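Local coordinates for phenol hydroxylase component phN (Pseudomonas stutzeri, PDB 3U52), which is the diiron-bearing component of a multicomponent phenol hydroxylase and probably inserts an oxygen atom from dioxygen into the aromatic ring of phenol, at residues A[187-192]-A[263-268]; A[360-363]-A[368-371]; A[437-440]-A[446-449]. One frame throughout, in Å; residues are numbered along the deposited sequence.

Contact 1: A[187-192]-A[263-268]; sequences PFEFLT and DKWFWR
Glu189 OE1 is gripped by two donors from the facing helix. Lys264 NZ lies 2.8 Å from OE1 and forms a salt bridge with it. It comes in on the syn side of the carboxylate, 20° out of its plane. The indole NE1 of Trp265 donates to the same Glu189 OE1 at 3.0 Å, with a nearly straight N-H...O angle of 162°. This second bond uses the anti lone pair, so the two donors do not compete for one position. The carboxylate meets the indole at its edge, close to the ring plane, and the two planes are strongly turned against each other. Glu189 spans the gap because CG is anti to the backbone N (chi1 -176°) and the chain stays extended out to the carboxylate. Lys264 is extended too and crosses Glu189 at about a right angle. Its CE lies over one face of the Trp265 ring, near the rim. With an alanine here in place of Glu189, the Trp265 N-H would probably lose this acceptor and Lys264 one of its carboxylates. The contact joins helix 187-216 to helix 254-283 in the helical hydroxylase fold. Asp181 and Glu443 also form salt bridges with Lys264 NZ, and Phe178 meets the Trp265 ring edge-to-face. Phe188 and Leu191, on the same turns as Glu189, line a xenon pocket. All three touching residues are buried. Several carboxylates round one ammonium group should favour a charged lysine, and the paired donors on OE1 probably keep Glu189 ionised in the interior.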
ATOM      1  N   PRO A 187      -3.108  29.785 -26.194  1.00 20.47           N
ATOM      2  CA  PRO A 187      -2.370  29.287 -25.028  1.00 19.90           C
ATOM      3  C   PRO A 187      -2.431  30.160 -23.753  1.00 19.08           C
ATOM      4  O   PRO A 187      -2.556  29.618 -22.657  1.00 17.81           O
ATOM      5  CB  PRO A 187      -0.911  29.140 -25.553  1.00 20.12           C
ATOM      6  CG  PRO A 187      -0.854  30.082 -26.773  1.00 21.94           C
ATOM      7  CD  PRO A 187      -2.228  30.087 -27.350  1.00 20.68           C
ATOM      8  N   PHE A 188      -2.377  31.484 -23.882  1.00 18.04           N
ATOM      9  CA  PHE A 188      -2.530  32.337 -22.703  1.00 18.04           C
ATOM     10  C   PHE A 188      -3.903  32.251 -22.057  1.00 17.95           C
ATOM     11  O   PHE A 188      -4.010  32.278 -20.804  1.00 17.36           O
ATOM     12  CB  PHE A 188      -2.116  33.789 -22.985  1.00 16.95           C
ATOM     13  CG  PHE A 188      -0.625  33.942 -23.296  1.00 17.98           C
ATOM     14  CD1 PHE A 188      -0.210  34.213 -24.581  1.00 17.68           C
ATOM     15  CD2 PHE A 188       0.322  33.843 -22.287  1.00 19.55           C
ATOM     16  CE1 PHE A 188       1.156  34.344 -24.878  1.00 22.49           C
ATOM     17  CE2 PHE A 188       1.698  33.964 -22.557  1.00 22.70           C
ATOM     18  CZ  PHE A 188       2.105  34.211 -23.878  1.00 19.49           C
ATOM     19  N   GLU A 189      -4.938  32.181 -22.884  1.00 17.43           N
ATOM     20  CA  GLU A 189      -6.311  32.046 -22.341  1.00 17.98           C
ATOM     21  C   GLU A 189      -6.472  30.654 -21.738  1.00 17.04           C
ATOM     22  O   GLU A 189      -7.034  30.514 -20.650  1.00 15.62           O
ATOM     23  CB  GLU A 189      -7.395  32.321 -23.390  1.00 18.39           C
ATOM     24  CG  GLU A 189      -8.806  32.272 -22.775  1.00 18.43           C
ATOM     25  CD  GLU A 189      -9.922  32.610 -23.747  1.00 20.03           C
ATOM     26  OE1 GLU A 189     -11.074  32.570 -23.304  1.00 18.82           O
ATOM     27  OE2 GLU A 189      -9.692  32.927 -24.935  1.00 19.00           O
ATOM     28  N   PHE A 190      -5.911  29.644 -22.395  1.00 16.53           N
ATOM     29  CA  PHE A 190      -5.972  28.274 -21.828  1.00 17.63           C
ATOM     30  C   PHE A 190      -5.379  28.299 -20.404  1.00 18.10           C
ATOM     31  O   PHE A 190      -6.024  27.821 -19.436  1.00 18.74           O
ATOM     32  CB  PHE A 190      -5.249  27.239 -22.690  1.00 17.22           C
ATOM     33  CG  PHE A 190      -5.215  25.831 -22.077  1.00 17.44           C
ATOM     34  CD1 PHE A 190      -6.303  24.976 -22.171  1.00 12.78           C
ATOM     35  CD2 PHE A 190      -4.113  25.407 -21.352  1.00 18.74           C
ATOM     36  CE1 PHE A 190      -6.275  23.692 -21.597  1.00 16.59           C
ATOM     37  CE2 PHE A 190      -4.080  24.140 -20.775  1.00 18.47           C
ATOM     38  CZ  PHE A 190      -5.164  23.288 -20.906  1.00 17.64           C
ATOM     39  N   LEU A 191      -4.183  28.864 -20.273  1.00 17.26           N
ATOM     40  CA  LEU A 191      -3.564  28.951 -18.935  1.00 20.42           C
ATOM     41  C   LEU A 191      -4.384  29.804 -17.944  1.00 20.15           C
ATOM     42  O   LEU A 191      -4.546  29.448 -16.756  1.00 20.44           O
ATOM     43  CB  LEU A 191      -2.119  29.431 -19.050  1.00 20.82           C
ATOM     44  CG  LEU A 191      -1.012  28.383 -18.818  1.00 25.62           C
ATOM     45  CD1 LEU A 191      -1.343  26.848 -18.946  1.00 23.87           C
ATOM     46  CD2 LEU A 191       0.225  28.798 -19.533  1.00 29.10           C
ATOM     47  N   THR A 192      -4.937  30.920 -18.413  1.00 19.40           N
ATOM     48  CA  THR A 192      -5.727  31.768 -17.520  1.00 19.81           C
ATOM     49  C   THR A 192      -6.989  31.057 -17.068  1.00 20.44           C
ATOM     50  O   THR A 192      -7.410  31.207 -15.910  1.00 22.80           O
ATOM     51  CB  THR A 192      -6.038  33.146 -18.162  1.00 20.37           C
ATOM     52  OG1 THR A 192      -4.790  33.814 -18.410  1.00 20.93           O
ATOM     53  CG2 THR A 192      -6.901  34.011 -17.215  1.00 18.44           C
ATOM     54  N   ASP A 263     -13.228  37.611 -15.957  1.00 17.14           N
ATOM     55  CA  ASP A 263     -14.695  37.723 -15.953  1.00 18.02           C
ATOM     56  C   ASP A 263     -15.367  36.524 -16.641  1.00 17.92           C
ATOM     57  O   ASP A 263     -16.326  35.956 -16.089  1.00 18.82           O
ATOM     58  CB  ASP A 263     -15.114  38.996 -16.675  1.00 18.43           C
ATOM     59  CG  ASP A 263     -14.756  40.285 -15.917  1.00 20.25           C
ATOM     60  OD1 ASP A 263     -14.765  41.357 -16.586  1.00 22.42           O
ATOM     61  OD2 ASP A 263     -14.456  40.283 -14.694  1.00 22.62           O
ATOM     62  N   LYS A 264     -14.873  36.141 -17.830  1.00 16.46           N
ATOM     63  CA  LYS A 264     -15.413  34.951 -18.583  1.00 15.85           C
ATOM     64  C   LYS A 264     -15.260  33.607 -17.805  1.00 15.82           C
ATOM     65  O   LYS A 264     -16.227  32.836 -17.631  1.00 14.37           O
ATOM     66  CB  LYS A 264     -14.701  34.816 -19.925  1.00 16.45           C
ATOM     67  CG  LYS A 264     -15.109  33.576 -20.733  1.00 13.54           C
ATOM     68  CD  LYS A 264     -14.307  33.479 -22.032  1.00 15.21           C
ATOM     69  CE  LYS A 264     -14.484  32.068 -22.540  1.00 11.98           C
ATOM     70  NZ  LYS A 264     -13.766  31.945 -23.880  1.00 14.07           N
ATOM     71  N   TRP A 265     -14.065  33.355 -17.281  1.00 15.17           N
ATOM     72  CA  TRP A 265     -13.786  32.047 -16.729  1.00 16.02           C
ATOM     73  C   TRP A 265     -14.263  31.952 -15.300  1.00 16.33           C
ATOM     74  O   TRP A 265     -14.579  30.882 -14.843  1.00 16.24           O
ATOM     75  CB  TRP A 265     -12.274  31.720 -16.871  1.00 16.07           C
ATOM     76  CG  TRP A 265     -12.053  31.383 -18.344  1.00 15.86           C
ATOM     77  CD1 TRP A 265     -11.468  32.170 -19.279  1.00 17.02           C
ATOM     78  CD2 TRP A 265     -12.536  30.208 -19.044  1.00 14.04           C
ATOM     79  NE1 TRP A 265     -11.537  31.563 -20.524  1.00 14.09           N
ATOM     80  CE2 TRP A 265     -12.153  30.341 -20.387  1.00 15.23           C
ATOM     81  CE3 TRP A 265     -13.193  29.031 -18.637  1.00 13.85           C
ATOM     82  CZ2 TRP A 265     -12.433  29.341 -21.372  1.00 15.24           C
ATOM     83  CZ3 TRP A 265     -13.495  28.031 -19.618  1.00 15.95           C
ATOM     84  CH2 TRP A 265     -13.107  28.210 -20.958  1.00 15.41           C
ATOM     85  N   PHE A 266     -14.288  33.073 -14.580  1.00 16.15           N
ATOM     86  CA  PHE A 266     -15.044  33.078 -13.322  1.00 17.10           C
ATOM     87  C   PHE A 266     -16.440  32.571 -13.589  1.00 17.28           C
ATOM     88  O   PHE A 266     -16.926  31.674 -12.859  1.00 18.50           O
ATOM     89  CB  PHE A 266     -15.171  34.471 -12.658  1.00 17.08           C
ATOM     90  CG  PHE A 266     -16.135  34.467 -11.503  1.00 14.92           C
ATOM     91  CD1 PHE A 266     -17.407  35.039 -11.632  1.00 17.27           C
ATOM     92  CD2 PHE A 266     -15.785  33.798 -10.307  1.00 19.23           C
ATOM     93  CE1 PHE A 266     -18.322  34.980 -10.584  1.00 17.31           C
ATOM     94  CE2 PHE A 266     -16.708  33.774  -9.219  1.00 20.02           C
ATOM     95  CZ  PHE A 266     -17.982  34.331  -9.393  1.00 16.92           C
ATOM     96  N   TRP A 267     -17.098  33.142 -14.597  1.00 15.73           N
ATOM     97  CA  TRP A 267     -18.517  32.890 -14.795  1.00 16.16           C
ATOM     98  C   TRP A 267     -18.770  31.471 -15.349  1.00 16.05           C
ATOM     99  O   TRP A 267     -19.606  30.745 -14.844  1.00 15.78           O
ATOM    100  CB  TRP A 267     -19.218  33.998 -15.600  1.00 15.39           C
ATOM    101  CG  TRP A 267     -20.705  33.724 -15.586  1.00 13.83           C
ATOM    102  CD1 TRP A 267     -21.441  33.138 -16.566  1.00 13.65           C
ATOM    103  CD2 TRP A 267     -21.624  34.036 -14.528  1.00 15.09           C
ATOM    104  NE1 TRP A 267     -22.743  33.036 -16.171  1.00 17.55           N
ATOM    105  CE2 TRP A 267     -22.883  33.569 -14.919  1.00 15.27           C
ATOM    106  CE3 TRP A 267     -21.487  34.639 -13.272  1.00 16.79           C
ATOM    107  CZ2 TRP A 267     -24.041  33.700 -14.101  1.00 14.87           C
ATOM    108  CZ3 TRP A 267     -22.631  34.779 -12.459  1.00 16.75           C
ATOM    109  CH2 TRP A 267     -23.881  34.318 -12.877  1.00 15.79           C
ATOM    110  N   ARG A 268     -17.975  31.045 -16.333  1.00 15.53           N
ATOM    111  CA  ARG A 268     -18.018  29.645 -16.778  1.00 16.53           C
ATOM    112  C   ARG A 268     -17.679  28.613 -15.668  1.00 16.44           C
ATOM    113  O   ARG A 268     -18.308  27.556 -15.586  1.00 15.93           O
ATOM    114  CB  ARG A 268     -17.091  29.435 -18.001  1.00 15.28           C
ATOM    115  CG  ARG A 268     -17.660  30.084 -19.293  1.00 18.53           C
ATOM    116  CD  ARG A 268     -17.394  29.169 -20.561  1.00 17.73           C
ATOM    117  NE  ARG A 268     -18.212  27.958 -20.497  1.00 17.12           N
ATOM    118  CZ  ARG A 268     -18.542  27.213 -21.542  1.00 20.49           C
ATOM    119  NH1 ARG A 268     -18.104  27.530 -22.742  1.00 19.81           N
ATOM    120  NH2 ARG A 268     -19.289  26.127 -21.386  1.00 14.20           N
TER

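Contact 2: A[360-363]-A[368-371]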
ATOM      1  N   TRP A 360     -31.648  19.501   8.144  1.00 23.02           N
ATOM      2  CA  TRP A 360     -30.266  20.041   7.929  1.00 23.19           C
ATOM      3  C   TRP A 360     -30.298  21.161   6.897  1.00 23.37           C
ATOM      4  O   TRP A 360     -29.724  22.217   7.088  1.00 23.45           O
ATOM      5  CB  TRP A 360     -29.307  18.924   7.480  1.00 23.88           C
ATOM      6  CG  TRP A 360     -27.846  19.358   7.166  1.00 23.68           C
ATOM      7  CD1 TRP A 360     -26.827  19.475   8.050  1.00 26.32           C
ATOM      8  CD2 TRP A 360     -27.292  19.672   5.875  1.00 24.48           C
ATOM      9  NE1 TRP A 360     -25.650  19.856   7.401  1.00 26.82           N
ATOM     10  CE2 TRP A 360     -25.920  19.980   6.062  1.00 25.77           C
ATOM     11  CE3 TRP A 360     -27.816  19.694   4.572  1.00 23.07           C
ATOM     12  CZ2 TRP A 360     -25.079  20.329   5.003  1.00 23.97           C
ATOM     13  CZ3 TRP A 360     -26.961  20.062   3.500  1.00 23.54           C
ATOM     14  CH2 TRP A 360     -25.618  20.359   3.731  1.00 22.54           C
ATOM     15  N   MET A 361     -31.009  20.947   5.794  1.00 24.71           N
ATOM     16  CA  MET A 361     -31.194  22.044   4.798  1.00 25.45           C
ATOM     17  C   MET A 361     -31.842  23.343   5.299  1.00 24.93           C
ATOM     18  O   MET A 361     -31.370  24.413   4.940  1.00 23.63           O
ATOM     19  CB  MET A 361     -31.956  21.553   3.567  1.00 26.05           C
ATOM     20  CG  MET A 361     -31.090  21.442   2.347  1.00 32.10           C
ATOM     21  SD  MET A 361     -30.922  19.787   1.736  1.00 45.68           S
ATOM     22  CE  MET A 361     -32.558  19.377   1.206  1.00 40.08           C
ATOM     23  N   SER A 362     -32.906  23.235   6.109  1.00 24.72           N
ATOM     24  CA  SER A 362     -33.555  24.386   6.763  1.00 25.92           C
ATOM     25  C   SER A 362     -32.554  25.222   7.606  1.00 26.83           C
ATOM     26  O   SER A 362     -32.547  26.453   7.553  1.00 28.36           O
ATOM     27  CB  SER A 362     -34.674  23.877   7.683  1.00 25.70           C
ATOM     28  OG  SER A 362     -35.628  23.134   6.968  1.00 27.06           O
ATOM     29  N   GLU A 363     -31.711  24.528   8.363  1.00 26.90           N
ATOM     30  CA  GLU A 363     -30.621  25.123   9.142  1.00 28.66           C
ATOM     31  C   GLU A 363     -29.502  25.759   8.288  1.00 26.81           C
ATOM     32  O   GLU A 363     -29.089  26.888   8.537  1.00 26.58           O
ATOM     33  CB  GLU A 363     -30.055  24.031  10.055  1.00 29.94           C
ATOM     34  CG  GLU A 363     -29.205  24.492  11.196  1.00 37.32           C
ATOM     35  CD  GLU A 363     -28.617  23.286  11.918  1.00 46.61           C
ATOM     36  OE1 GLU A 363     -29.347  22.669  12.751  1.00 49.61           O
ATOM     37  OE2 GLU A 363     -27.438  22.936  11.617  1.00 50.77           O
ATOM     38  N   THR A 368     -34.144  30.602   2.593  1.00 26.75           N
ATOM     39  CA  THR A 368     -34.657  30.085   1.294  1.00 25.49           C
ATOM     40  C   THR A 368     -35.281  28.675   1.281  1.00 25.01           C
ATOM     41  O   THR A 368     -36.223  28.437   0.520  1.00 24.27           O
ATOM     42  CB  THR A 368     -33.554  30.077   0.224  1.00 25.67           C
ATOM     43  OG1 THR A 368     -32.447  29.273   0.681  1.00 26.03           O
ATOM     44  CG2 THR A 368     -33.056  31.516  -0.066  1.00 25.69           C
ATOM     45  N   PHE A 369     -34.786  27.741   2.098  1.00 22.85           N
ATOM     46  CA  PHE A 369     -35.209  26.372   1.913  1.00 22.95           C
ATOM     47  C   PHE A 369     -36.684  26.150   2.233  1.00 23.12           C
ATOM     48  O   PHE A 369     -37.406  25.552   1.427  1.00 23.34           O
ATOM     49  CB  PHE A 369     -34.356  25.374   2.672  1.00 22.06           C
ATOM     50  CG  PHE A 369     -34.680  23.934   2.316  1.00 22.35           C
ATOM     51  CD1 PHE A 369     -34.199  23.358   1.134  1.00 17.69           C
ATOM     52  CD2 PHE A 369     -35.474  23.158   3.169  1.00 22.97           C
ATOM     53  CE1 PHE A 369     -34.521  22.032   0.816  1.00 20.86           C
ATOM     54  CE2 PHE A 369     -35.791  21.818   2.863  1.00 19.63           C
ATOM     55  CZ  PHE A 369     -35.297  21.267   1.677  1.00 21.40           C
ATOM     56  N   ASP A 370     -37.135  26.623   3.394  1.00 23.21           N
ATOM     57  CA  ASP A 370     -38.528  26.405   3.790  1.00 24.37           C
ATOM     58  C   ASP A 370     -39.497  27.164   2.925  1.00 24.42           C
ATOM     59  O   ASP A 370     -40.591  26.672   2.638  1.00 21.97           O
ATOM     60  CB  ASP A 370     -38.737  26.727   5.271  1.00 26.20           C
ATOM     61  CG  ASP A 370     -38.089  25.689   6.178  1.00 28.49           C
ATOM     62  OD1 ASP A 370     -37.754  24.586   5.702  1.00 31.54           O
ATOM     63  OD2 ASP A 370     -37.920  25.958   7.380  1.00 35.21           O
ATOM     64  N   LYS A 371     -39.079  28.349   2.481  1.00 24.96           N
ATOM     65  CA  LYS A 371     -39.927  29.185   1.635  1.00 26.89           C
ATOM     66  C   LYS A 371     -40.093  28.624   0.218  1.00 25.99           C
ATOM     67  O   LYS A 371     -41.215  28.530  -0.314  1.00 26.69           O
ATOM     68  CB  LYS A 371     -39.343  30.593   1.537  1.00 28.16           C
ATOM     69  CG  LYS A 371     -40.327  31.618   0.946  1.00 32.69           C
ATOM     70  CD  LYS A 371     -39.883  33.056   1.218  1.00 41.83           C
ATOM     71  CE  LYS A 371     -39.565  33.317   2.722  1.00 46.53           C
ATOM     72  NZ  LYS A 371     -39.172  34.751   2.996  1.00 49.11           N
TER
HETATM   73  O   HOH W   1     -35.591  27.603   8.348  1.00 45.35           O
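Met361 and Phe369 form a Met-aromatic contact between two consecutive helices, 355-364 and 369-385. The two helices follow each other in the chain, joined by a short turn, and the CA atoms of Ser362 and Phe369 are 5.5 Å apart. The apolar part is the larger. Met361 CB sits over the middle of the Phe369 ring, 3.6 Å from its centroid and only 3° off the ring normal. This is a CH-pi contact made by the first carbon of the side chain. The sulfur stands further off. Met361 SD is 5.0 Å from the Phe369 centroid and approaches obliquely, not over the face. The methionine chain bends at chi2 and chi3, and this turns its methyl group back to the ring. Phe369 presents its face to Met361 with CG anti to the backbone N (chi1 -172°). Tyr282 of helix 254-283 touches both side chains, and His333 meets the Phe369 ring at a steep angle.

The polar part lies nearer the surface. Ser362 OG is 2.9 Å from Asp370 OD1. The serine proton can also go to the backbone O of Met358, so this bond is not settled. Arg374 serves both groups: its NE forms a salt bridge with Asp370 OD1, and its NH2 is hydrogen-bonded to Ser362 OG. The guanidinium group thus ties the serine of one helix to the aspartate of the next. A water adds a second bridge. It donates to Asp370 OD2 at 3.0 Å and, weakly, to the backbone O of Ser362 at 3.3 Å. At the far end of the apolar contact, Met361 CE reaches the rim of the ring, 3.3 Å from Phe369 CE1.

Contact 3: A[437-440]-A[446-449]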
ATOM      1  N   CYS A 437     -24.764  35.803 -21.296  1.00 19.16           N
ATOM      2  CA  CYS A 437     -25.041  36.765 -22.364  1.00 19.36           C
ATOM      3  C   CYS A 437     -23.803  37.579 -22.727  1.00 18.63           C
ATOM      4  O   CYS A 437     -23.477  37.704 -23.907  1.00 18.89           O
ATOM      5  CB  CYS A 437     -26.254  37.660 -21.992  1.00 18.61           C
ATOM      6  SG  CYS A 437     -26.823  38.638 -23.440  1.00 27.15           S
ATOM      7  N   ASP A 438     -23.079  38.129 -21.741  1.00 19.49           N
ATOM      8  CA  ASP A 438     -21.908  38.950 -22.017  1.00 18.67           C
ATOM      9  C   ASP A 438     -20.757  38.192 -22.651  1.00 18.55           C
ATOM     10  O   ASP A 438     -20.014  38.740 -23.460  1.00 17.29           O
ATOM     11  CB  ASP A 438     -21.385  39.606 -20.752  1.00 20.08           C
ATOM     12  CG  ASP A 438     -22.242  40.776 -20.305  1.00 24.75           C
ATOM     13  OD1 ASP A 438     -23.261  41.099 -20.994  1.00 25.18           O
ATOM     14  OD2 ASP A 438     -21.896  41.339 -19.241  1.00 24.81           O
ATOM     15  N   ILE A 439     -20.589  36.933 -22.266  1.00 17.83           N
ATOM     16  CA  ILE A 439     -19.573  36.081 -22.871  1.00 18.34           C
ATOM     17  C   ILE A 439     -19.944  35.890 -24.378  1.00 18.53           C
ATOM     18  O   ILE A 439     -19.088  35.998 -25.284  1.00 17.95           O
ATOM     19  CB  ILE A 439     -19.524  34.683 -22.141  1.00 18.06           C
ATOM     20  CG1 ILE A 439     -18.967  34.834 -20.736  1.00 18.14           C
ATOM     21  CG2 ILE A 439     -18.710  33.656 -22.969  1.00 18.00           C
ATOM     22  CD1 ILE A 439     -19.165  33.651 -19.860  1.00 17.26           C
ATOM     23  N   PHE A 440     -21.211  35.610 -24.654  1.00 18.68           N
ATOM     24  CA  PHE A 440     -21.618  35.336 -26.060  1.00 18.71           C
ATOM     25  C   PHE A 440     -21.386  36.589 -26.904  1.00 20.22           C
ATOM     26  O   PHE A 440     -20.906  36.514 -28.048  1.00 19.94           O
ATOM     27  CB  PHE A 440     -23.077  34.935 -26.113  1.00 19.97           C
ATOM     28  CG  PHE A 440     -23.603  34.737 -27.508  1.00 18.21           C
ATOM     29  CD1 PHE A 440     -23.603  33.480 -28.063  1.00 15.96           C
ATOM     30  CD2 PHE A 440     -24.060  35.823 -28.278  1.00 18.16           C
ATOM     31  CE1 PHE A 440     -24.081  33.262 -29.367  1.00 20.45           C
ATOM     32  CE2 PHE A 440     -24.547  35.626 -29.578  1.00 19.58           C
ATOM     33  CZ  PHE A 440     -24.534  34.338 -30.130  1.00 18.02           C
ATOM     34  N   LYS A 446     -17.747  32.079 -32.016  1.00 21.25           N
ATOM     35  CA  LYS A 446     -17.404  30.859 -31.314  1.00 20.21           C
ATOM     36  C   LYS A 446     -18.669  30.170 -30.804  1.00 19.30           C
ATOM     37  O   LYS A 446     -18.935  29.028 -31.164  1.00 18.36           O
ATOM     38  CB  LYS A 446     -16.404  31.192 -30.186  1.00 20.70           C
ATOM     39  CG  LYS A 446     -15.944  29.990 -29.377  1.00 20.34           C
ATOM     40  CD  LYS A 446     -14.678  30.366 -28.506  1.00 17.21           C
ATOM     41  CE  LYS A 446     -14.085  29.087 -27.990  1.00 21.58           C
ATOM     42  NZ  LYS A 446     -12.751  29.255 -27.346  1.00 18.36           N
ATOM     43  N   TYR A 447     -19.481  30.875 -29.995  1.00 18.39           N
ATOM     44  CA  TYR A 447     -20.654  30.242 -29.363  1.00 18.62           C
ATOM     45  C   TYR A 447     -21.801  29.760 -30.278  1.00 18.78           C
ATOM     46  O   TYR A 447     -22.537  28.822 -29.907  1.00 18.51           O
ATOM     47  CB  TYR A 447     -21.186  31.090 -28.185  1.00 17.84           C
ATOM     48  CG  TYR A 447     -20.099  31.133 -27.205  1.00 17.84           C
ATOM     49  CD1 TYR A 447     -19.790  29.979 -26.449  1.00 19.21           C
ATOM     50  CD2 TYR A 447     -19.265  32.282 -27.111  1.00 15.99           C
ATOM     51  CE1 TYR A 447     -18.683  29.999 -25.567  1.00 15.54           C
ATOM     52  CE2 TYR A 447     -18.176  32.311 -26.264  1.00 19.78           C
ATOM     53  CZ  TYR A 447     -17.892  31.163 -25.508  1.00 18.08           C
ATOM     54  OH  TYR A 447     -16.790  31.237 -24.720  1.00 18.91           O
ATOM     55  N   ILE A 448     -21.930  30.351 -31.474  1.00 18.67           N
ATOM     56  CA  ILE A 448     -22.936  29.862 -32.436  1.00 19.86           C
ATOM     57  C   ILE A 448     -22.627  28.464 -32.964  1.00 19.67           C
ATOM     58  O   ILE A 448     -23.503  27.818 -33.590  1.00 18.97           O
ATOM     59  CB  ILE A 448     -23.185  30.861 -33.656  1.00 21.83           C
ATOM     60  CG1 ILE A 448     -21.951  30.913 -34.582  1.00 23.63           C
ATOM     61  CG2 ILE A 448     -23.624  32.201 -33.105  1.00 23.27           C
ATOM     62  CD1 ILE A 448     -22.054  31.860 -35.795  1.00 27.33           C
ATOM     63  N   GLN A 449     -21.402  27.969 -32.689  1.00 18.62           N
ATOM     64  CA  GLN A 449     -21.030  26.608 -33.091  1.00 18.42           C
ATOM     65  C   GLN A 449     -21.456  25.510 -32.155  1.00 19.50           C
ATOM     66  O   GLN A 449     -21.474  24.317 -32.542  1.00 18.55           O
ATOM     67  CB  GLN A 449     -19.544  26.485 -33.239  1.00 20.07           C
ATOM     68  CG  GLN A 449     -18.929  27.299 -34.338  1.00 18.14           C
ATOM     69  CD  GLN A 449     -17.420  27.343 -34.155  1.00 18.74           C
ATOM     70  OE1 GLN A 449     -16.761  26.311 -34.235  1.00 20.47           O
ATOM     71  NE2 GLN A 449     -16.872  28.526 -33.901  1.00 17.39           N
TER
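Two short helices of the YHS domain, 434-442 and 444-447, meet here next to the zinc site. The first begins between two zinc ligands, Cys432 and Cys436, and the Ile439 side chain is about 7 Å from the metal. The contact is apolar and buried, with no hydrogen bond across it. The side chains of Phe440 and Tyr447 run antiparallel, one alongside the other. Their rings are not stacked: Phe440 CD1 touches the Tyr447 CB methylene at 3.4 Å. Tyr447 CG is anti to its carbonyl carbon (chi1 -62°), and the ring then runs back along the first helix to Ile439. There the CG2 methyl of Ile439 lies 3.6 Å from Tyr447 CE2, approaching the ring obliquely. The same methyl is equally near the phenol oxygen, whose strongest partner is Asp181 OD2. The polar end of the tyrosine therefore leads out of this apolar patch to helix 173-184. Phe440 is also flanked by the rings of Tyr429 and Phe431 on strand 427-431, which tie the helix pair to the small antiparallel sheet. The backbone of Ile448 is hydrogen-bonded to the chain of another protein in the assembly, so this corner lies at a subunit interface. Inside the contact, Ile448 CG2 crosses to the end of the Phe440 ring and stops 3.8 Å from CZ.

The contacts follow one another along the chain: contact 1 closes before contact 2 opens, and contact 2 before contact 3. Contacts 1 and 3 are neighbours, with centres 14 Å apart. They touch where Lys264 and Arg268 of helix 254-283 meet Ile439 and Tyr447, so the zinc-bearing YHS domain rests directly on the helical hydroxylase region. Asp181 is common to both, as a partner of Lys264 and of Tyr447. Contact 2 stands apart, its centre 34 Å from contact 1 and 35 Å from contact 3. Helix 254-283 still connects the regions: its Lys264 and Trp265 serve contact 1, while Tyr282 near its other end packs on contact 2.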